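Local coordinates for protein plasma serine protease inhibitor (Homo sapiens, PDB 3DY0) that inhibits serine proteases of blood plasma and other body fluids in a heparin-dependent way, binding them irreversibly after they cleave its reactive centre loop, at residues T175-Q185 and R196-Y206. Numbering follows the deposited sequence. Where two conformers were deposited one is given.
Sequences TSFNHKGTQEQ and RVPMMSREDQY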
ATOM      1  N   THR A 175       7.669  21.936  -5.584  1.00 11.57           N
ATOM      2  CA  THR A 175       8.302  22.607  -6.713  1.00 11.57           C
ATOM      3  C   THR A 175       8.177  21.659  -7.902  1.00 12.56           C
ATOM      4  O   THR A 175       8.740  20.565  -7.892  1.00 11.88           O
ATOM      5  CB  THR A 175       9.790  22.883  -6.449  1.00 12.17           C
ATOM      6  OG1 THR A 175       9.919  23.767  -5.329  1.00 13.69           O
ATOM      7  CG2 THR A 175      10.442  23.510  -7.679  1.00 12.44           C
ATOM      8  N   SER A 176       7.435  22.075  -8.921  0.50 13.43           N
ATOM      9  CA  SER A 176       7.236  21.238 -10.098  0.50 14.66           C
ATOM     10  C   SER A 176       8.476  21.138 -10.975  0.50 15.95           C
ATOM     11  O   SER A 176       9.402  21.944 -10.864  0.50 16.29           O
ATOM     12  CB  SER A 176       6.083  21.783 -10.942  0.50 16.26           C
ATOM     13  OG  SER A 176       6.464  22.986 -11.589  0.50 19.09           O
ATOM     14  N   PHE A 177       8.484  20.132 -11.843  1.00 14.97           N
ATOM     15  CA  PHE A 177       9.573  19.927 -12.784  1.00 16.83           C
ATOM     16  C   PHE A 177       9.094  20.757 -13.975  1.00 19.15           C
ATOM     17  O   PHE A 177       7.889  20.839 -14.223  1.00 20.16           O
ATOM     18  CB  PHE A 177       9.659  18.451 -13.196  1.00 15.13           C
ATOM     19  CG  PHE A 177      10.305  17.556 -12.170  1.00 15.16           C
ATOM     20  CD1 PHE A 177      11.686  17.377 -12.152  1.00 15.17           C
ATOM     21  CD2 PHE A 177       9.532  16.880 -11.230  1.00 14.65           C
ATOM     22  CE1 PHE A 177      12.285  16.532 -11.218  1.00 16.79           C
ATOM     23  CE2 PHE A 177      10.122  16.033 -10.291  1.00 16.29           C
ATOM     24  CZ  PHE A 177      11.502  15.859 -10.285  1.00 15.38           C
ATOM     25  N   ASN A 178      10.009  21.389 -14.704  1.00 22.30           N
ATOM     26  CA  ASN A 178       9.597  22.177 -15.859  1.00 25.11           C
ATOM     27  C   ASN A 178       9.445  21.240 -17.053  1.00 26.17           C
ATOM     28  O   ASN A 178      10.359  20.485 -17.371  1.00 25.39           O
ATOM     29  CB  ASN A 178      10.629  23.262 -16.174  1.00 28.18           C
ATOM     30  CG  ASN A 178      10.172  24.194 -17.279  1.00 31.44           C
ATOM     31  OD1 ASN A 178       9.890  23.760 -18.397  1.00 32.66           O
ATOM     32  ND2 ASN A 178      10.091  25.484 -16.971  1.00 32.88           N
ATOM     33  N   HIS A 179       8.285  21.287 -17.702  1.00 28.20           N
ATOM     34  CA  HIS A 179       8.016  20.431 -18.854  1.00 30.48           C
ATOM     35  C   HIS A 179       9.082  20.551 -19.938  1.00 30.54           C
ATOM     36  O   HIS A 179       9.367  19.583 -20.647  1.00 30.11           O
ATOM     37  CB  HIS A 179       6.639  20.758 -19.443  1.00 32.73           C
ATOM     38  CG  HIS A 179       5.498  20.199 -18.651  1.00 35.61           C
ATOM     39  ND1 HIS A 179       5.247  18.846 -18.564  1.00 37.21           N
ATOM     40  CD2 HIS A 179       4.553  20.807 -17.897  1.00 36.92           C
ATOM     41  CE1 HIS A 179       4.195  18.645 -17.790  1.00 37.32           C
ATOM     42  NE2 HIS A 179       3.756  19.818 -17.373  1.00 36.97           N
ATOM     43  N   LYS A 180       9.669  21.737 -20.060  1.00 30.79           N
ATOM     44  CA  LYS A 180      10.704  21.976 -21.057  1.00 30.58           C
ATOM     45  C   LYS A 180      11.994  21.260 -20.669  1.00 30.10           C
ATOM     46  O   LYS A 180      12.936  21.184 -21.458  1.00 31.78           O
ATOM     47  CB  LYS A 180      10.970  23.480 -21.193  1.00 31.71           C
ATOM     48  N   GLY A 181      12.030  20.736 -19.449  1.00 27.53           N
ATOM     49  CA  GLY A 181      13.212  20.035 -18.984  1.00 25.17           C
ATOM     50  C   GLY A 181      13.089  18.528 -19.108  1.00 22.50           C
ATOM     51  O   GLY A 181      13.965  17.790 -18.660  1.00 22.58           O
ATOM     52  N   THR A 182      12.004  18.061 -19.714  1.00 20.36           N
ATOM     53  CA  THR A 182      11.801  16.627 -19.876  1.00 17.64           C
ATOM     54  C   THR A 182      12.243  16.178 -21.263  1.00 18.93           C
ATOM     55  O   THR A 182      11.777  16.704 -22.275  1.00 19.09           O
ATOM     56  CB  THR A 182      10.327  16.253 -19.664  1.00 16.98           C
ATOM     57  OG1 THR A 182       9.907  16.703 -18.369  1.00 14.67           O
ATOM     58  CG2 THR A 182      10.139  14.746 -19.757  1.00 15.88           C
ATOM     59  N   GLN A 183      13.151  15.210 -21.300  1.00 17.85           N
ATOM     60  CA  GLN A 183      13.670  14.694 -22.560  1.00 19.08           C
ATOM     61  C   GLN A 183      13.778  13.175 -22.504  1.00 17.84           C
ATOM     62  O   GLN A 183      13.930  12.598 -21.429  1.00 15.71           O
ATOM     63  CB  GLN A 183      15.050  15.294 -22.840  1.00 22.84           C
ATOM     64  CG  GLN A 183      15.066  16.811 -22.981  1.00 29.18           C
ATOM     65  CD  GLN A 183      14.339  17.298 -24.222  1.00 31.49           C
ATOM     66  OE1 GLN A 183      14.700  16.947 -25.347  1.00 34.54           O
ATOM     67  NE2 GLN A 183      13.311  18.117 -24.025  1.00 33.12           N
ATOM     68  N   GLU A 184      13.695  12.531 -23.663  1.00 17.86           N
ATOM     69  CA  GLU A 184      13.798  11.078 -23.726  1.00 17.52           C
ATOM     70  C   GLU A 184      15.215  10.627 -23.401  1.00 16.52           C
ATOM     71  O   GLU A 184      16.192  11.166 -23.928  1.00 16.78           O
ATOM     72  CB  GLU A 184      13.409  10.571 -25.120  1.00 19.74           C
ATOM     73  CG  GLU A 184      11.955  10.811 -25.491  1.00 23.64           C
ATOM     74  CD  GLU A 184      10.993  10.022 -24.626  1.00 25.79           C
ATOM     75  OE1 GLU A 184      10.100  10.643 -24.013  1.00 26.71           O
ATOM     76  OE2 GLU A 184      11.125   8.779 -24.562  1.00 28.84           O
ATOM     77  N   GLN A 185      15.320   9.626 -22.534  0.50 15.53           N
ATOM     78  CA  GLN A 185      16.613   9.091 -22.138  0.50 14.84           C
ATOM     79  C   GLN A 185      16.519   7.581 -21.965  0.50 13.48           C
ATOM     80  O   GLN A 185      15.425   7.025 -21.863  0.50 13.50           O
ATOM     81  CB  GLN A 185      17.075   9.737 -20.829  0.50 15.57           C
ATOM     82  CG  GLN A 185      17.241  11.255 -20.902  0.50 16.76           C
ATOM     83  CD  GLN A 185      18.385  11.690 -21.806  0.50 18.60           C
ATOM     84  OE1 GLN A 185      18.606  12.884 -22.012  0.50 20.45           O
ATOM     85  NE2 GLN A 185      19.120  10.723 -22.345  0.50 19.75           N
ATOM     86  N   ARG A 196      13.349   3.145 -23.341  1.00 13.33           N
ATOM     87  CA  ARG A 196      13.286   4.592 -23.534  1.00 14.35           C
ATOM     88  C   ARG A 196      12.231   5.184 -22.601  1.00 14.50           C
ATOM     89  O   ARG A 196      11.106   4.688 -22.540  1.00 15.93           O
ATOM     90  CB  ARG A 196      12.917   4.892 -24.989  1.00 15.87           C
ATOM     91  CG  ARG A 196      13.208   6.304 -25.447  1.00 19.77           C
ATOM     92  CD  ARG A 196      14.699   6.546 -25.510  1.00 24.12           C
ATOM     93  NE  ARG A 196      15.018   7.763 -26.249  1.00 26.46           N
ATOM     94  CZ  ARG A 196      16.242   8.267 -26.354  1.00 28.63           C
ATOM     95  NH1 ARG A 196      16.447   9.378 -27.047  1.00 28.05           N
ATOM     96  NH2 ARG A 196      17.260   7.660 -25.759  1.00 25.75           N
ATOM     97  N   VAL A 197      12.585   6.242 -21.876  1.00 14.40           N
ATOM     98  CA  VAL A 197      11.639   6.863 -20.950  1.00 13.18           C
ATOM     99  C   VAL A 197      11.736   8.383 -20.956  1.00 13.13           C
ATOM    100  O   VAL A 197      12.776   8.944 -21.294  1.00 13.19           O
ATOM    101  CB  VAL A 197      11.883   6.407 -19.488  1.00 13.48           C
ATOM    102  CG1 VAL A 197      11.909   4.893 -19.406  1.00 15.76           C
ATOM    103  CG2 VAL A 197      13.198   6.998 -18.962  1.00 14.04           C
ATOM    104  N   PRO A 198      10.640   9.072 -20.598  1.00 11.73           N
ATOM    105  CA  PRO A 198      10.679  10.535 -20.566  1.00 12.59           C
ATOM    106  C   PRO A 198      11.392  10.845 -19.251  1.00 11.72           C
ATOM    107  O   PRO A 198      10.922  10.437 -18.193  1.00 13.43           O
ATOM    108  CB  PRO A 198       9.202  10.936 -20.507  1.00 14.07           C
ATOM    109  CG  PRO A 198       8.455   9.692 -20.941  1.00 15.80           C
ATOM    110  CD  PRO A 198       9.274   8.582 -20.357  1.00 15.15           C
ATOM    111  N   MET A 199      12.526  11.532 -19.315  1.00 11.39           N
ATOM    112  CA  MET A 199      13.280  11.849 -18.104  1.00 11.12           C
ATOM    113  C   MET A 199      13.086  13.304 -17.708  1.00 11.67           C
ATOM    114  O   MET A 199      13.474  14.213 -18.446  1.00 11.36           O
ATOM    115  CB  MET A 199      14.770  11.566 -18.334  1.00 10.89           C
ATOM    116  CG  MET A 199      15.654  11.685 -17.098  1.00 10.84           C
ATOM    117  SD  MET A 199      15.414  10.336 -15.908  1.00 10.66           S
ATOM    118  CE  MET A 199      16.198   8.974 -16.771  1.00 12.12           C
ATOM    119  N   MET A 200      12.478  13.521 -16.546  1.00 10.63           N
ATOM    120  CA  MET A 200      12.240  14.871 -16.044  1.00  8.99           C
ATOM    121  C   MET A 200      13.518  15.345 -15.382  1.00 10.28           C
ATOM    122  O   MET A 200      14.369  14.535 -15.016  1.00 11.05           O
ATOM    123  CB  MET A 200      11.119  14.874 -15.002  1.00  9.35           C
ATOM    124  CG  MET A 200       9.872  14.128 -15.422  1.00  9.93           C
ATOM    125  SD  MET A 200       8.562  14.296 -14.200  1.00 11.10           S
ATOM    126  CE  MET A 200       9.264  13.391 -12.794  1.00 12.75           C
ATOM    127  N   SER A 201      13.656  16.654 -15.225  1.00 12.31           N
ATOM    128  CA  SER A 201      14.851  17.180 -14.586  1.00 13.49           C
ATOM    129  C   SER A 201      14.641  18.538 -13.952  1.00 14.48           C
ATOM    130  O   SER A 201      13.862  19.355 -14.441  1.00 15.61           O
ATOM    131  CB  SER A 201      15.995  17.284 -15.594  1.00 17.32           C
ATOM    132  OG  SER A 201      15.746  18.310 -16.537  1.00 20.54           O
ATOM    133  N   ARG A 202      15.342  18.772 -12.849  0.50 14.25           N
ATOM    134  CA  ARG A 202      15.249  20.039 -12.137  0.50 14.25           C
ATOM    135  C   ARG A 202      16.438  20.195 -11.199  0.50 14.39           C
ATOM    136  O   ARG A 202      16.705  19.318 -10.379  0.50 13.73           O
ATOM    137  CB  ARG A 202      13.944  20.106 -11.338  0.50 16.51           C
ATOM    138  CG  ARG A 202      13.734  21.427 -10.611  0.50 19.62           C
ATOM    139  CD  ARG A 202      13.759  21.252  -9.104  0.50 22.37           C
ATOM    140  NE  ARG A 202      12.565  20.583  -8.591  0.50 25.02           N
ATOM    141  CZ  ARG A 202      12.370  20.284  -7.310  0.50 24.69           C
ATOM    142  NH1 ARG A 202      13.290  20.591  -6.408  0.50 26.29           N
ATOM    143  NH2 ARG A 202      11.254  19.683  -6.927  0.50 25.91           N
ATOM    144  N   GLU A 203      17.160  21.304 -11.334  1.00 13.71           N
ATOM    145  CA  GLU A 203      18.308  21.565 -10.481  1.00 15.39           C
ATOM    146  C   GLU A 203      17.716  22.337  -9.311  1.00 15.04           C
ATOM    147  O   GLU A 203      17.030  23.343  -9.505  1.00 15.67           O
ATOM    148  CB  GLU A 203      19.352  22.412 -11.207  1.00 19.23           C
ATOM    149  CG  GLU A 203      20.654  22.541 -10.429  1.00 23.60           C
ATOM    150  CD  GLU A 203      21.684  23.388 -11.144  1.00 28.03           C
ATOM    151  OE1 GLU A 203      22.057  23.037 -12.284  1.00 31.26           O
ATOM    152  OE2 GLU A 203      22.121  24.403 -10.564  1.00 31.56           O
ATOM    153  N   ASP A 204      17.966  21.861  -8.097  1.00 13.24           N
ATOM    154  CA  ASP A 204      17.400  22.508  -6.921  1.00 13.76           C
ATOM    155  C   ASP A 204      18.084  21.951  -5.681  1.00 13.05           C
ATOM    156  O   ASP A 204      18.967  21.103  -5.775  1.00 12.67           O
ATOM    157  CB  ASP A 204      15.897  22.197  -6.866  1.00 15.37           C
ATOM    158  CG  ASP A 204      15.119  23.138  -5.957  1.00 17.21           C
ATOM    159  OD1 ASP A 204      15.730  24.022  -5.328  1.00 17.06           O
ATOM    160  OD2 ASP A 204      13.880  22.984  -5.881  1.00 20.21           O
ATOM    161  N   GLN A 205      17.684  22.447  -4.517  1.00 14.08           N
ATOM    162  CA  GLN A 205      18.229  21.946  -3.265  1.00 15.51           C
ATOM    163  C   GLN A 205      17.302  20.814  -2.847  1.00 14.06           C
ATOM    164  O   GLN A 205      16.080  20.961  -2.890  1.00 15.21           O
ATOM    165  CB  GLN A 205      18.216  23.027  -2.189  1.00 16.94           C
ATOM    166  CG  GLN A 205      18.813  22.571  -0.870  1.00 20.55           C
ATOM    167  CD  GLN A 205      18.577  23.566   0.246  1.00 21.85           C
ATOM    168  OE1 GLN A 205      17.455  23.717   0.731  1.00 25.86           O
ATOM    169  NE2 GLN A 205      19.632  24.259   0.651  1.00 23.87           N
ATOM    170  N   TYR A 206      17.878  19.683  -2.454  1.00 12.99           N
ATOM    171  CA  TYR A 206      17.087  18.527  -2.041  1.00 12.72           C
ATOM    172  C   TYR A 206      17.661  17.859  -0.809  1.00 13.80           C
ATOM    173  O   TYR A 206      18.864  17.954  -0.543  1.00 14.77           O
ATOM    174  CB  TYR A 206      17.090  17.441  -3.124  1.00 13.30           C
ATOM    175  CG  TYR A 206      16.510  17.806  -4.465  1.00 11.76           C
ATOM    176  CD1 TYR A 206      15.168  17.564  -4.755  1.00 11.33           C
ATOM    177  CD2 TYR A 206      17.320  18.328  -5.471  1.00 10.42           C
ATOM    178  CE1 TYR A 206      14.649  17.827  -6.022  1.00 11.02           C
ATOM    179  CE2 TYR A 206      16.814  18.590  -6.735  1.00 11.42           C
ATOM    180  CZ  TYR A 206      15.481  18.336  -7.005  1.00 10.18           C
ATOM    181  OH  TYR A 206      14.993  18.581  -8.269  1.00 12.18           O
TER
HETATM  182  O   HOH W   1       9.025  19.469  -4.722  1.00 12.11           O
HETATM  183  O   HOH W   2       9.560  18.039  -7.593  1.00 21.37           O
HETATM  184  O   HOH W   3      11.300  18.134 -16.402  1.00 13.29           O
HETATM  185  O   HOH W   4      12.538  21.477 -13.811  1.00 24.02           O
HETATM  186  O   HOH W   5      15.748  15.699 -18.984  1.00 22.45           O
HETATM  187  O   HOH W   6       9.451   6.906 -23.818  1.00 29.26           O
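Gly181 O takes two hydrogen bonds, from the hydroxyl Ser201 OG at 2.8 Å and from a water that also donates to Met199 O. The hydroxyl approaches about 21° from the carbonyl plane; with chi1 at 70°, Ser201 OG lies between the backbone N and the carbonyl carbon and is turned back toward Gly181. Next door, a second water accepts from Ser201 N and donates to Asn178 O and Thr182 OG1, while a third joins Asn178 N to Ser201 O, so these two waters supplement the direct Ser201-Gly181 bond between the turn and the strand. Thr182 OG1 also bonds Glu321.

Beyond the turn the two strands, 183-188 and 194-211, pair directly as the antiparallel s4C-s3C hairpin of serpin beta-sheet C; the longer strand bonds on its other edge to strand 259-277. Gln183 and Met199 exchange two backbone bonds, as do Gln185 and Val197, with Gln185 N reaching Val197 O at 2.9 Å almost straight on. On the face of Gln185, its CG presses crosswise on Met199 CB at 3.6 Å. On the other face, Glu184 runs beside Pro198, and the Arg196 guanidinium lies with one face over Glu184 O, its NH2 salt-bridged to Asp186.

At the far end, the Phe177 ring receives Met200 CE over one face, 4.0 Å from the centroid, a CH-pi and Met-aromatic contact, the sulfur oblique to the ring; Ser201 C meets the ring edge. Arg202 CB packs on Phe177 CD1 at 3.6 Å. Arg202 extends away from its backbone N (chi1 -177°), then bends at chi2 and chi3, bringing NH2 to Thr175 O in a weak bond and laying a guanidinium face on Thr175 CB. Asp204 OD2 pairs with Arg202 NH1 at a doubtfully short distance.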